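Local coordinates for protein glucose-6-phosphate 1-dehydrogenase (Kluyveromyces lactis, PDB 7E6I) that oxidises glucose 6-phosphate with NADP(+) to 6-phosphogluconolactone, the first step of the oxidative pentose phosphate pathway, at residues N211-Q216 / Q351-A356; V217-P222 / G344-R349; P332-A337 / E473-H478; P364-V369 / K381-T386. All coordinates share one frame; numbering follows the deposited sequence.

Strand 212-220 opens the set, supplying the first segments of contacts 1 and 2. Its partner, strand 345-352, returns antiparallel, so the loop of contact 2 closes at 344-349, just before contact 1 closes at 351-356; contact 2 thus lies within contact 1. Before that return, strand 333-338 has opened contact 3, which closes only at 473-478, near the C terminus, and therefore crosses both. Contact 4 is a short hairpin closure between 364-369 and 381-386; it follows contact 1 in series and sits inside the long loop of contact 3. Together they join neighbouring strands of the mixed sheet and fix helix 471-476 and its following turn against it.

Contact 1: N211-Q216 / Q351-A356; sequences NIQSVQ and QFRRVA
Gln213 and Ser214 both face Gln351, the signature of a classic beta bulge, here interrupting the antiparallel pairing of strands 212-220 and 345-352. Gln351 O accepts from Gln213 N at 2.8 Å. A weak second bond runs from Ser214 N to Gln351 O at 3.3 Å. On the regular side of the bulge, Gln351 N returns a bond to Ser214 O at 2.9 Å. Past it the register has slipped by one residue, and Ile212 pairs with Phe352. Their side chains run side by side and point the same way; Ile212 CG1, anti to the carbonyl carbon (chi1 -74°), is the atom that meets the ring, 3.6 Å from Phe352 CE1.

The two glutamines also extend alongside each other, with amide planes turned 70° apart. Gln213 NE2 comes within 2.9 Å of Gln351 OE1, yet at an angle too poor for a hydrogen bond: NE2 is given to Gly479 O, while Gln351 OE1 accepts from Thr481 N. Gln213 OE1 accepts a hydrogen bond from a water 2.7 Å away, and that water accepts from Arg354 N. An alanine in place of Gln213 would probably leave that water without this acceptor and Gly479 O without this donor.

Arg353 crosses Gln213 obliquely. One face of its guanidinium is covered by Ile212 O and Gln213 CA, and its NE bonds to Lys209 O. Its backbone closes the contact: Arg353 N meets Asn211 O at 2.7 Å from 47° above the carbonyl plane, and the same oxygen also lies at the edge of the Phe352 ring.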
# COMPACT_ATOMS: atom_id res chain seq x y z
N ASN A 211 -2.72 -6.16 -27.62
CA ASN A 211 -1.52 -5.36 -27.75
C ASN A 211 -0.51 -5.54 -26.63
O ASN A 211 0.61 -5.03 -26.76
CB ASN A 211 -1.88 -3.87 -27.84
CG ASN A 211 -2.68 -3.53 -29.10
OD1 ASN A 211 -2.12 -3.36 -30.18
ND2 ASN A 211 -3.99 -3.45 -28.95
N ILE A 212 -0.85 -6.25 -25.55
CA ILE A 212 0.04 -6.41 -24.42
C ILE A 212 0.52 -7.86 -24.37
O ILE A 212 -0.28 -8.80 -24.33
CB ILE A 212 -0.62 -5.96 -23.11
CG1 ILE A 212 -0.69 -4.44 -23.09
CG2 ILE A 212 0.14 -6.52 -21.87
CD1 ILE A 212 -1.45 -3.86 -21.89
N GLN A 213 1.84 -8.02 -24.38
CA GLN A 213 2.54 -9.30 -24.30
C GLN A 213 2.76 -9.75 -22.86
O GLN A 213 2.80 -10.96 -22.59
CB GLN A 213 3.92 -9.15 -24.94
CG GLN A 213 4.27 -10.15 -25.94
CD GLN A 213 5.54 -9.80 -26.66
OE1 GLN A 213 5.50 -9.49 -27.84
NE2 GLN A 213 6.68 -9.85 -25.97
N SER A 214 2.95 -8.80 -21.95
CA SER A 214 3.51 -9.09 -20.64
C SER A 214 3.25 -7.93 -19.70
O SER A 214 3.53 -6.77 -20.04
CB SER A 214 5.01 -9.33 -20.77
OG SER A 214 5.63 -9.31 -19.51
N VAL A 215 2.73 -8.25 -18.52
CA VAL A 215 2.56 -7.30 -17.43
C VAL A 215 3.40 -7.77 -16.25
O VAL A 215 3.33 -8.95 -15.88
CB VAL A 215 1.08 -7.19 -17.03
CG1 VAL A 215 0.92 -6.25 -15.85
CG2 VAL A 215 0.26 -6.77 -18.24
N GLN A 216 4.14 -6.85 -15.64
CA GLN A 216 5.00 -7.14 -14.49
C GLN A 216 4.81 -6.07 -13.43
O GLN A 216 4.86 -4.87 -13.75
CB GLN A 216 6.47 -7.16 -14.90
CG GLN A 216 6.95 -8.41 -15.61
CD GLN A 216 8.45 -8.35 -15.87
OE1 GLN A 216 9.25 -8.65 -14.97
NE2 GLN A 216 8.84 -7.95 -17.07
N GLN A 351 5.06 -4.82 -21.54
CA GLN A 351 5.63 -5.02 -22.87
C GLN A 351 4.51 -5.20 -23.88
O GLN A 351 3.59 -6.00 -23.66
CB GLN A 351 6.55 -6.23 -22.92
CG GLN A 351 7.48 -6.15 -24.10
CD GLN A 351 8.54 -7.22 -24.13
OE1 GLN A 351 8.24 -8.39 -23.97
NE2 GLN A 351 9.79 -6.82 -24.35
N PHE A 352 4.59 -4.48 -24.99
CA PHE A 352 3.55 -4.54 -26.00
C PHE A 352 3.93 -5.50 -27.12
O PHE A 352 5.09 -5.88 -27.29
CB PHE A 352 3.27 -3.14 -26.54
CG PHE A 352 2.70 -2.22 -25.49
CD1 PHE A 352 1.33 -2.19 -25.26
CD2 PHE A 352 3.53 -1.44 -24.71
CE1 PHE A 352 0.79 -1.36 -24.28
CE2 PHE A 352 2.99 -0.61 -23.73
CZ PHE A 352 1.63 -0.57 -23.52
N ARG A 353 2.92 -5.93 -27.87
CA ARG A 353 3.12 -6.92 -28.92
C ARG A 353 3.75 -6.29 -30.16
O ARG A 353 3.60 -5.10 -30.41
CB ARG A 353 1.80 -7.57 -29.32
CG ARG A 353 1.29 -8.55 -28.35
CD ARG A 353 0.05 -9.23 -28.89
NE ARG A 353 -0.71 -9.82 -27.80
CZ ARG A 353 -0.43 -10.98 -27.22
NH1 ARG A 353 0.61 -11.72 -27.64
NH2 ARG A 353 -1.19 -11.41 -26.21
N ARG A 354 4.44 -7.12 -30.92
CA ARG A 354 4.89 -6.78 -32.26
C ARG A 354 4.03 -7.51 -33.29
O ARG A 354 3.51 -8.60 -33.02
CB ARG A 354 6.37 -7.14 -32.45
CG ARG A 354 7.33 -6.01 -32.06
CD ARG A 354 7.65 -5.02 -33.23
NE ARG A 354 6.56 -4.10 -33.57
CZ ARG A 354 6.39 -2.89 -33.03
NH1 ARG A 354 7.23 -2.40 -32.13
NH2 ARG A 354 5.35 -2.15 -33.39
N VAL A 355 3.86 -6.90 -34.46
CA VAL A 355 3.35 -7.64 -35.62
C VAL A 355 4.41 -8.64 -36.06
O VAL A 355 5.61 -8.43 -35.87
CB VAL A 355 2.99 -6.66 -36.75
CG1 VAL A 355 1.58 -6.92 -37.27
CG2 VAL A 355 3.16 -5.24 -36.23
N ALA A 356 3.96 -9.76 -36.63
CA ALA A 356 4.91 -10.84 -36.91
C ALA A 356 5.64 -10.65 -38.24
O ALA A 356 6.77 -11.13 -38.39
CB ALA A 356 4.19 -12.19 -36.90
O HOH W 1 5.15 -9.96 -30.49

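Contact 2: V217-P222 / G344-R349; sequences VVFKEP and GKVEIR. With BG6 (6-O-phosphono-beta-D-glucopyranose), chain B.
Gly344 lies just before the ladder, its CA 3.2 Å from Lys220 O in a CA-H...O contact. Pro222 CD packs on the same CA, where a beta carbon would be tight.

Lys345 follows, in a hydrogen-bonded pair with Lys220: Lys345 N reaches Lys220 O at 2.9 Å, and its own carbonyl accepts from Lys220 N. The two lysine chains lie side by side and point the same way, touching through aliphatic carbons, with Lys220 CD 4.1 Å from Lys345 CE. Lys220 NZ is salt-bridged to Glu343 and Lys345 NZ to Glu347, with Glu343 only a long, weak second partner of Lys345; these acids probably offset the two like charges.

Val346 turns to the opposite face and meets Phe219. Its CG2, the methyl anti to the carbonyl carbon, lies 3.6 Å from Phe219 CD2. The ring has C6 of the bound glucose 6-phosphate at its edge, near its plane.

Glu347 pairs with Val218, and Val218 N meets Glu347 O at 2.7 Å. Glu347 OE1 is gripped from opposite faces of its carboxylate by Lys345 NZ and Arg349 NH2, each 3.0 Å away, while OE2 pairs with Arg371.

Ile348 shares its face with Val217 and packs on helix 236-254; Arg349 sends NH1 on to Glu367.

An antiparallel ladder of the mixed sheet thus serves two sites. At one end Glu221 OE2 takes the O4 hydroxyl of the sugar at 2.7 Å, with OE1 salt-bridged to Lys339, and the face carrying Lys345 and Arg349 is consistent with the second NADP(+) site known from related glucose-6-phosphate dehydrogenases.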
# COMPACT_ATOMS: atom_id res chain seq x y z
N VAL A 217 4.60 -6.48 -12.18
CA VAL A 217 4.70 -5.60 -11.02
C VAL A 217 5.90 -6.07 -10.20
O VAL A 217 6.00 -7.25 -9.86
CB VAL A 217 3.42 -5.62 -10.16
CG1 VAL A 217 3.53 -4.62 -9.04
CG2 VAL A 217 2.20 -5.32 -11.01
N VAL A 218 6.82 -5.15 -9.89
CA VAL A 218 8.15 -5.51 -9.42
C VAL A 218 8.45 -4.77 -8.13
O VAL A 218 8.29 -3.54 -8.05
CB VAL A 218 9.22 -5.18 -10.47
CG1 VAL A 218 10.59 -5.49 -9.92
CG2 VAL A 218 8.96 -5.96 -11.77
N PHE A 219 8.90 -5.52 -7.11
CA PHE A 219 9.26 -4.98 -5.80
C PHE A 219 10.63 -5.51 -5.44
O PHE A 219 10.84 -6.73 -5.38
CB PHE A 219 8.23 -5.38 -4.74
CG PHE A 219 8.60 -5.04 -3.31
CD1 PHE A 219 9.44 -5.86 -2.58
CD2 PHE A 219 8.04 -3.94 -2.68
CE1 PHE A 219 9.75 -5.57 -1.24
CE2 PHE A 219 8.35 -3.65 -1.36
CZ PHE A 219 9.20 -4.46 -0.64
N LYS A 220 11.57 -4.60 -5.20
CA LYS A 220 12.92 -4.96 -4.83
C LYS A 220 13.31 -4.14 -3.62
O LYS A 220 13.10 -2.92 -3.60
CB LYS A 220 13.91 -4.70 -5.97
CG LYS A 220 13.89 -5.72 -7.09
CD LYS A 220 14.75 -5.23 -8.24
CE LYS A 220 15.96 -6.14 -8.46
NZ LYS A 220 16.75 -5.72 -9.66
N GLU A 221 13.87 -4.81 -2.62
CA GLU A 221 14.53 -4.10 -1.54
C GLU A 221 15.96 -4.62 -1.38
O GLU A 221 16.23 -5.80 -1.63
CB GLU A 221 13.76 -4.27 -0.23
CG GLU A 221 12.73 -3.18 -0.02
CD GLU A 221 11.80 -3.51 1.14
OE1 GLU A 221 11.94 -4.64 1.70
OE2 GLU A 221 10.94 -2.66 1.48
N PRO A 222 16.90 -3.74 -0.99
CA PRO A 222 18.31 -4.16 -0.90
C PRO A 222 18.71 -4.72 0.46
O PRO A 222 19.75 -5.38 0.58
CB PRO A 222 19.06 -2.86 -1.21
CG PRO A 222 18.16 -1.78 -0.61
CD PRO A 222 16.73 -2.29 -0.74
N GLY A 344 16.70 -0.94 -4.29
CA GLY A 344 15.34 -0.68 -3.85
C GLY A 344 14.55 -0.03 -4.97
O GLY A 344 14.98 0.96 -5.56
N LYS A 345 13.38 -0.60 -5.25
CA LYS A 345 12.62 -0.25 -6.44
C LYS A 345 11.22 -0.85 -6.37
O LYS A 345 11.06 -2.03 -6.04
CB LYS A 345 13.33 -0.80 -7.67
CG LYS A 345 13.12 -0.09 -8.94
CD LYS A 345 14.13 -0.64 -9.96
CE LYS A 345 13.73 -2.00 -10.50
NZ LYS A 345 14.15 -2.12 -11.94
N VAL A 346 10.20 -0.06 -6.70
CA VAL A 346 8.90 -0.61 -7.03
C VAL A 346 8.53 -0.11 -8.41
O VAL A 346 8.55 1.11 -8.67
CB VAL A 346 7.82 -0.23 -6.00
CG1 VAL A 346 6.44 -0.63 -6.52
CG2 VAL A 346 8.10 -0.91 -4.66
N GLU A 347 8.15 -1.03 -9.29
CA GLU A 347 8.12 -0.72 -10.71
C GLU A 347 7.06 -1.56 -11.41
O GLU A 347 6.85 -2.73 -11.07
CB GLU A 347 9.51 -0.99 -11.32
CG GLU A 347 9.77 -0.31 -12.60
CD GLU A 347 11.24 -0.37 -12.98
OE1 GLU A 347 11.67 -1.41 -13.56
OE2 GLU A 347 11.97 0.62 -12.69
N ILE A 348 6.43 -0.95 -12.42
CA ILE A 348 5.49 -1.62 -13.31
C ILE A 348 6.12 -1.68 -14.69
O ILE A 348 6.58 -0.65 -15.20
CB ILE A 348 4.15 -0.86 -13.40
CG1 ILE A 348 3.45 -0.81 -12.04
CG2 ILE A 348 3.26 -1.45 -14.50
CD1 ILE A 348 2.52 0.38 -11.96
N ARG A 349 6.10 -2.84 -15.33
CA ARG A 349 6.69 -2.98 -16.65
C ARG A 349 5.68 -3.66 -17.56
O ARG A 349 5.22 -4.77 -17.25
CB ARG A 349 7.99 -3.78 -16.60
CG ARG A 349 8.81 -3.76 -17.89
CD ARG A 349 10.13 -4.50 -17.67
NE ARG A 349 11.00 -3.71 -16.80
CZ ARG A 349 11.79 -2.75 -17.26
NH1 ARG A 349 11.83 -2.49 -18.57
NH2 ARG A 349 12.53 -2.04 -16.40
C1 BG6 B . 5.36 -3.09 4.61
C2 BG6 B . 6.15 -4.40 4.68
O1 BG6 B . 4.01 -3.28 4.44
O5 BG6 B . 5.85 -2.30 3.43
C3 BG6 B . 7.62 -4.15 4.75
O2 BG6 B . 5.75 -5.19 5.81
C4 BG6 B . 8.09 -3.37 3.56
O3 BG6 B . 8.34 -5.41 4.76
C5 BG6 B . 7.31 -2.07 3.43
O4 BG6 B . 9.49 -3.13 3.71
C6 BG6 B . 7.61 -1.32 2.16
O6 BG6 B . 6.82 -0.14 2.16
P BG6 B . 7.44 1.21 1.42
O1P BG6 B . 7.80 0.68 0.04
O2P BG6 B . 8.64 1.68 2.20
O3P BG6 B . 6.45 2.36 1.34

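Contact 3: P332-A337 / E473-H478; sequences PIVMRA and EFLADH
Val334 is the apolar hub on which strand 333-338 meets helix 471-476, Phe474 and Leu475 included, and His478 in the turn after it. Its two methyls divide the work: Val334 CG2 lies 3.6 Å from CG of His478, whose side chain it crosses at about a right angle, and 3.9 Å from CE2 of Phe474. Val334 CG1 lies in the plane of the Phe474 ring, at its edge, and also touches Leu475 CD2 at 4.1 Å. Pro332 adds CB and CG, with CG 3.3 Å from His478 O.

A second kind of contact sets an apolar methyl on a charged plane. Leu475 CD1 sits over one face of the Arg336 guanidinium, 3.7 Å from NE. The arginine chain is extended from CG to NE, and NE is bonded to Gln216 OE1. Arg336 probably belongs to the second NADP(+) site, as in related enzymes. An alanine here would probably open a gap over Leu475 CD1 and leave Gln216 OE1 without this donor.

The polar links are indirect. A water lies 2.8 Å from Pro332 O and 3.0 Å from His478 O, though more acceptors surround it than it has protons to give. Within 473-478, His478 ND1 donates to Phe474 O at 2.6 Å, and the imidazole CE1 stands over the centre of the Phe474 ring.

Strand and helix are therefore held by shape rather than by direct hydrogen bonds. With ND1 donating to a carbonyl and NE2 bonded to the carboxylate of Asp284, the imidazole of His478 is likely to be doubly protonated and positively charged.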
# COMPACT_ATOMS: atom_id res chain seq x y z
N PRO A 332 0.04 -13.29 -19.90
CA PRO A 332 0.73 -13.74 -18.68
C PRO A 332 1.10 -12.54 -17.81
O PRO A 332 1.68 -11.57 -18.29
CB PRO A 332 1.98 -14.46 -19.20
CG PRO A 332 2.04 -14.16 -20.69
CD PRO A 332 0.94 -13.23 -21.06
N ILE A 333 0.74 -12.62 -16.53
CA ILE A 333 1.03 -11.57 -15.55
C ILE A 333 1.99 -12.13 -14.51
O ILE A 333 1.80 -13.25 -14.02
CB ILE A 333 -0.27 -11.08 -14.91
CG1 ILE A 333 -1.13 -10.40 -15.96
CG2 ILE A 333 -0.01 -10.17 -13.72
CD1 ILE A 333 -2.57 -10.31 -15.55
N VAL A 334 3.02 -11.36 -14.16
CA VAL A 334 3.95 -11.78 -13.12
C VAL A 334 4.01 -10.70 -12.05
O VAL A 334 4.17 -9.51 -12.35
CB VAL A 334 5.36 -12.06 -13.69
CG1 VAL A 334 6.34 -12.31 -12.54
CG2 VAL A 334 5.33 -13.24 -14.63
N MET A 335 3.90 -11.12 -10.79
CA MET A 335 4.25 -10.29 -9.65
C MET A 335 5.51 -10.90 -9.04
O MET A 335 5.57 -12.11 -8.83
CB MET A 335 3.13 -10.25 -8.62
CG MET A 335 2.04 -9.22 -8.92
SD MET A 335 0.78 -9.15 -7.61
CE MET A 335 1.55 -10.21 -6.39
N ARG A 336 6.50 -10.06 -8.76
CA ARG A 336 7.73 -10.57 -8.19
C ARG A 336 8.24 -9.59 -7.14
O ARG A 336 8.29 -8.38 -7.38
CB ARG A 336 8.79 -10.84 -9.28
CG ARG A 336 9.20 -9.66 -10.16
CD ARG A 336 10.06 -10.19 -11.32
NE ARG A 336 10.29 -9.27 -12.43
CZ ARG A 336 11.33 -8.44 -12.49
NH1 ARG A 336 12.20 -8.41 -11.50
NH2 ARG A 336 11.51 -7.64 -13.55
N ALA A 337 8.59 -10.12 -5.98
CA ALA A 337 9.01 -9.33 -4.83
C ALA A 337 10.16 -10.03 -4.12
O ALA A 337 10.13 -11.25 -3.95
CB ALA A 337 7.86 -9.12 -3.85
N GLU A 473 14.60 -16.68 -16.98
CA GLU A 473 13.89 -17.75 -17.67
C GLU A 473 12.40 -17.71 -17.36
O GLU A 473 11.55 -17.87 -18.26
CB GLU A 473 14.48 -19.11 -17.25
CG GLU A 473 14.92 -20.07 -18.33
CD GLU A 473 15.83 -21.21 -17.78
OE1 GLU A 473 17.09 -21.07 -17.81
OE2 GLU A 473 15.29 -22.24 -17.30
N PHE A 474 12.05 -17.53 -16.08
CA PHE A 474 10.65 -17.40 -15.68
C PHE A 474 9.96 -16.27 -16.44
O PHE A 474 8.83 -16.42 -16.92
CB PHE A 474 10.59 -17.19 -14.16
CG PHE A 474 9.20 -17.27 -13.56
CD1 PHE A 474 8.67 -18.49 -13.14
CD2 PHE A 474 8.43 -16.12 -13.37
CE1 PHE A 474 7.40 -18.56 -12.58
CE2 PHE A 474 7.16 -16.18 -12.80
CZ PHE A 474 6.65 -17.41 -12.40
N LEU A 475 10.64 -15.12 -16.57
CA LEU A 475 10.02 -13.99 -17.26
C LEU A 475 9.83 -14.30 -18.74
O LEU A 475 8.76 -14.06 -19.31
CB LEU A 475 10.86 -12.73 -17.07
CG LEU A 475 10.97 -12.30 -15.60
CD1 LEU A 475 11.73 -10.98 -15.42
CD2 LEU A 475 9.59 -12.23 -14.96
N ALA A 476 10.85 -14.87 -19.39
CA ALA A 476 10.71 -15.22 -20.80
C ALA A 476 9.65 -16.29 -21.01
O ALA A 476 9.04 -16.35 -22.07
CB ALA A 476 12.06 -15.67 -21.36
N ASP A 477 9.41 -17.12 -20.00
CA ASP A 477 8.30 -18.06 -20.03
C ASP A 477 6.95 -17.38 -19.86
O ASP A 477 5.92 -18.02 -20.09
CB ASP A 477 8.48 -19.06 -18.90
CG ASP A 477 8.34 -20.47 -19.35
OD1 ASP A 477 7.37 -20.78 -20.09
OD2 ASP A 477 9.21 -21.28 -18.94
N HIS A 478 6.92 -16.13 -19.42
CA HIS A 478 5.67 -15.40 -19.22
C HIS A 478 5.55 -14.24 -20.19
O HIS A 478 5.03 -13.17 -19.86
CB HIS A 478 5.55 -14.93 -17.78
CG HIS A 478 5.31 -16.05 -16.83
ND1 HIS A 478 6.30 -16.95 -16.48
CD2 HIS A 478 4.19 -16.46 -16.19
CE1 HIS A 478 5.80 -17.84 -15.64
NE2 HIS A 478 4.52 -17.57 -15.46
O HOH W 2 4.41 -11.32 -17.52

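Contact 4: P364-V369 / K381-T386; sequences PNNELV and KCNAKT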
# COMPACT_ATOMS: atom_id res chain seq x y z
N PRO A 364 12.17 -3.51 -32.19
CA PRO A 364 11.86 -4.03 -30.86
C PRO A 364 10.47 -3.64 -30.37
O PRO A 364 9.88 -2.64 -30.79
CB PRO A 364 12.95 -3.44 -29.96
CG PRO A 364 13.63 -2.40 -30.76
CD PRO A 364 13.20 -2.45 -32.19
N ASN A 365 9.94 -4.47 -29.48
CA ASN A 365 8.65 -4.22 -28.84
C ASN A 365 8.66 -2.89 -28.10
O ASN A 365 9.63 -2.55 -27.41
CB ASN A 365 8.32 -5.33 -27.84
CG ASN A 365 8.41 -6.72 -28.46
OD1 ASN A 365 9.48 -7.17 -28.86
ND2 ASN A 365 7.28 -7.41 -28.52
N ASN A 366 7.58 -2.13 -28.25
CA ASN A 366 7.32 -1.04 -27.33
C ASN A 366 7.15 -1.56 -25.92
O ASN A 366 6.72 -2.69 -25.69
CB ASN A 366 6.07 -0.27 -27.73
CG ASN A 366 6.19 0.32 -29.08
OD1 ASN A 366 5.54 -0.12 -30.02
ND2 ASN A 366 7.07 1.29 -29.21
N GLU A 367 7.45 -0.69 -24.98
CA GLU A 367 7.54 -1.06 -23.58
C GLU A 367 7.21 0.18 -22.77
O GLU A 367 7.58 1.29 -23.16
CB GLU A 367 8.94 -1.58 -23.27
CG GLU A 367 8.99 -2.63 -22.21
CD GLU A 367 10.28 -3.47 -22.27
OE1 GLU A 367 10.58 -4.11 -23.32
OE2 GLU A 367 10.98 -3.49 -21.24
N LEU A 368 6.50 -0.01 -21.67
CA LEU A 368 6.13 1.07 -20.78
C LEU A 368 6.58 0.69 -19.39
O LEU A 368 6.22 -0.39 -18.90
CB LEU A 368 4.62 1.34 -20.80
CG LEU A 368 4.09 2.27 -19.70
CD1 LEU A 368 4.63 3.66 -19.91
CD2 LEU A 368 2.54 2.28 -19.67
N VAL A 369 7.34 1.57 -18.74
CA VAL A 369 7.80 1.39 -17.37
C VAL A 369 7.29 2.55 -16.53
O VAL A 369 7.48 3.71 -16.90
CB VAL A 369 9.34 1.29 -17.29
CG1 VAL A 369 9.79 1.32 -15.84
CG2 VAL A 369 9.83 0.02 -17.99
N LYS A 381 9.62 3.03 -24.26
CA LYS A 381 10.53 2.60 -25.31
C LYS A 381 9.81 2.77 -26.65
O LYS A 381 8.74 2.17 -26.86
CB LYS A 381 10.95 1.16 -25.07
CG LYS A 381 12.07 0.69 -25.96
CD LYS A 381 12.74 -0.50 -25.36
CE LYS A 381 13.54 -1.24 -26.37
NZ LYS A 381 13.55 -2.67 -26.01
N CYS A 382 10.36 3.60 -27.52
CA CYS A 382 9.70 3.94 -28.78
C CYS A 382 10.64 3.70 -29.95
O CYS A 382 11.84 3.44 -29.78
CB CYS A 382 9.22 5.40 -28.80
SG CYS A 382 8.02 5.81 -27.51
N ASN A 383 10.07 3.80 -31.14
CA ASN A 383 10.78 3.55 -32.38
C ASN A 383 10.63 4.76 -33.28
O ASN A 383 9.61 5.44 -33.26
CB ASN A 383 10.23 2.31 -33.07
CG ASN A 383 10.63 1.05 -32.36
OD1 ASN A 383 11.81 0.83 -32.10
ND2 ASN A 383 9.64 0.23 -32.00
N ALA A 384 11.67 5.02 -34.06
CA ALA A 384 11.64 6.19 -34.92
C ALA A 384 12.69 6.01 -35.99
O ALA A 384 13.71 5.34 -35.78
CB ALA A 384 11.89 7.48 -34.13
N LYS A 385 12.42 6.60 -37.14
CA LYS A 385 13.40 6.64 -38.21
C LYS A 385 14.64 7.42 -37.78
O LYS A 385 14.55 8.47 -37.14
CB LYS A 385 12.79 7.26 -39.46
CG LYS A 385 13.53 6.91 -40.74
CD LYS A 385 13.16 7.86 -41.86
CE LYS A 385 13.96 9.16 -41.76
NZ LYS A 385 15.16 9.11 -42.62
N THR A 386 15.80 6.89 -38.12
CA THR A 386 17.04 7.64 -37.96
C THR A 386 16.98 8.94 -38.75
O THR A 386 16.67 8.91 -39.95
CB THR A 386 18.23 6.81 -38.41
OG1 THR A 386 18.15 5.50 -37.83
CG2 THR A 386 19.52 7.47 -37.97
O HOH W 3 11.71 -4.33 -26.39
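Asn366 and Lys381 form the tight part of this contact, where an amide does what a strand backbone would otherwise do. Asn366 ND2 donates to Lys381 O at 3.0 Å in a nearly straight bond (175° at the hydrogen), lying in the carbonyl plane and on a lone pair. A second amide works in the reverse direction: Asn383 ND2 reaches back to Pro364 O at 3.1 Å, again in the carbonyl plane. Asn383 OD1 also lies 3.6 Å from Pro364 CD, while that oxygen accepts from Asn393. Pro364 O is shared, since Arg354 NH1 binds it too. Between the strands proper, Lys381 N meets Glu367 O at 2.9 Å. Close by, Glu367 CB and Lys381 CB come within 3.8 Å of each other.

The far ends of those two side chains are held more loosely. Glu367 OE1 and Lys381 NZ stay 4.3 Å apart, too far for a salt bridge, and a water lies between them. It donates to Asn365 O at 2.9 Å and reaches Glu367 OE1 at a longer 3.3 Å; its very short approach to Lys381 NZ is doubtful. Glu367 has further partners: OE2 is bound to Arg349 and to Tyr480 OH, and OE1 accepts from Gln351 NE2.

Asparagine amides thus continue the pairing where the backbones of a beta hairpin, strands 367-373 and 377-385, part near the edge of the mixed sheet. Lys381 probably belongs to the second NADP(+) site, as in related enzymes.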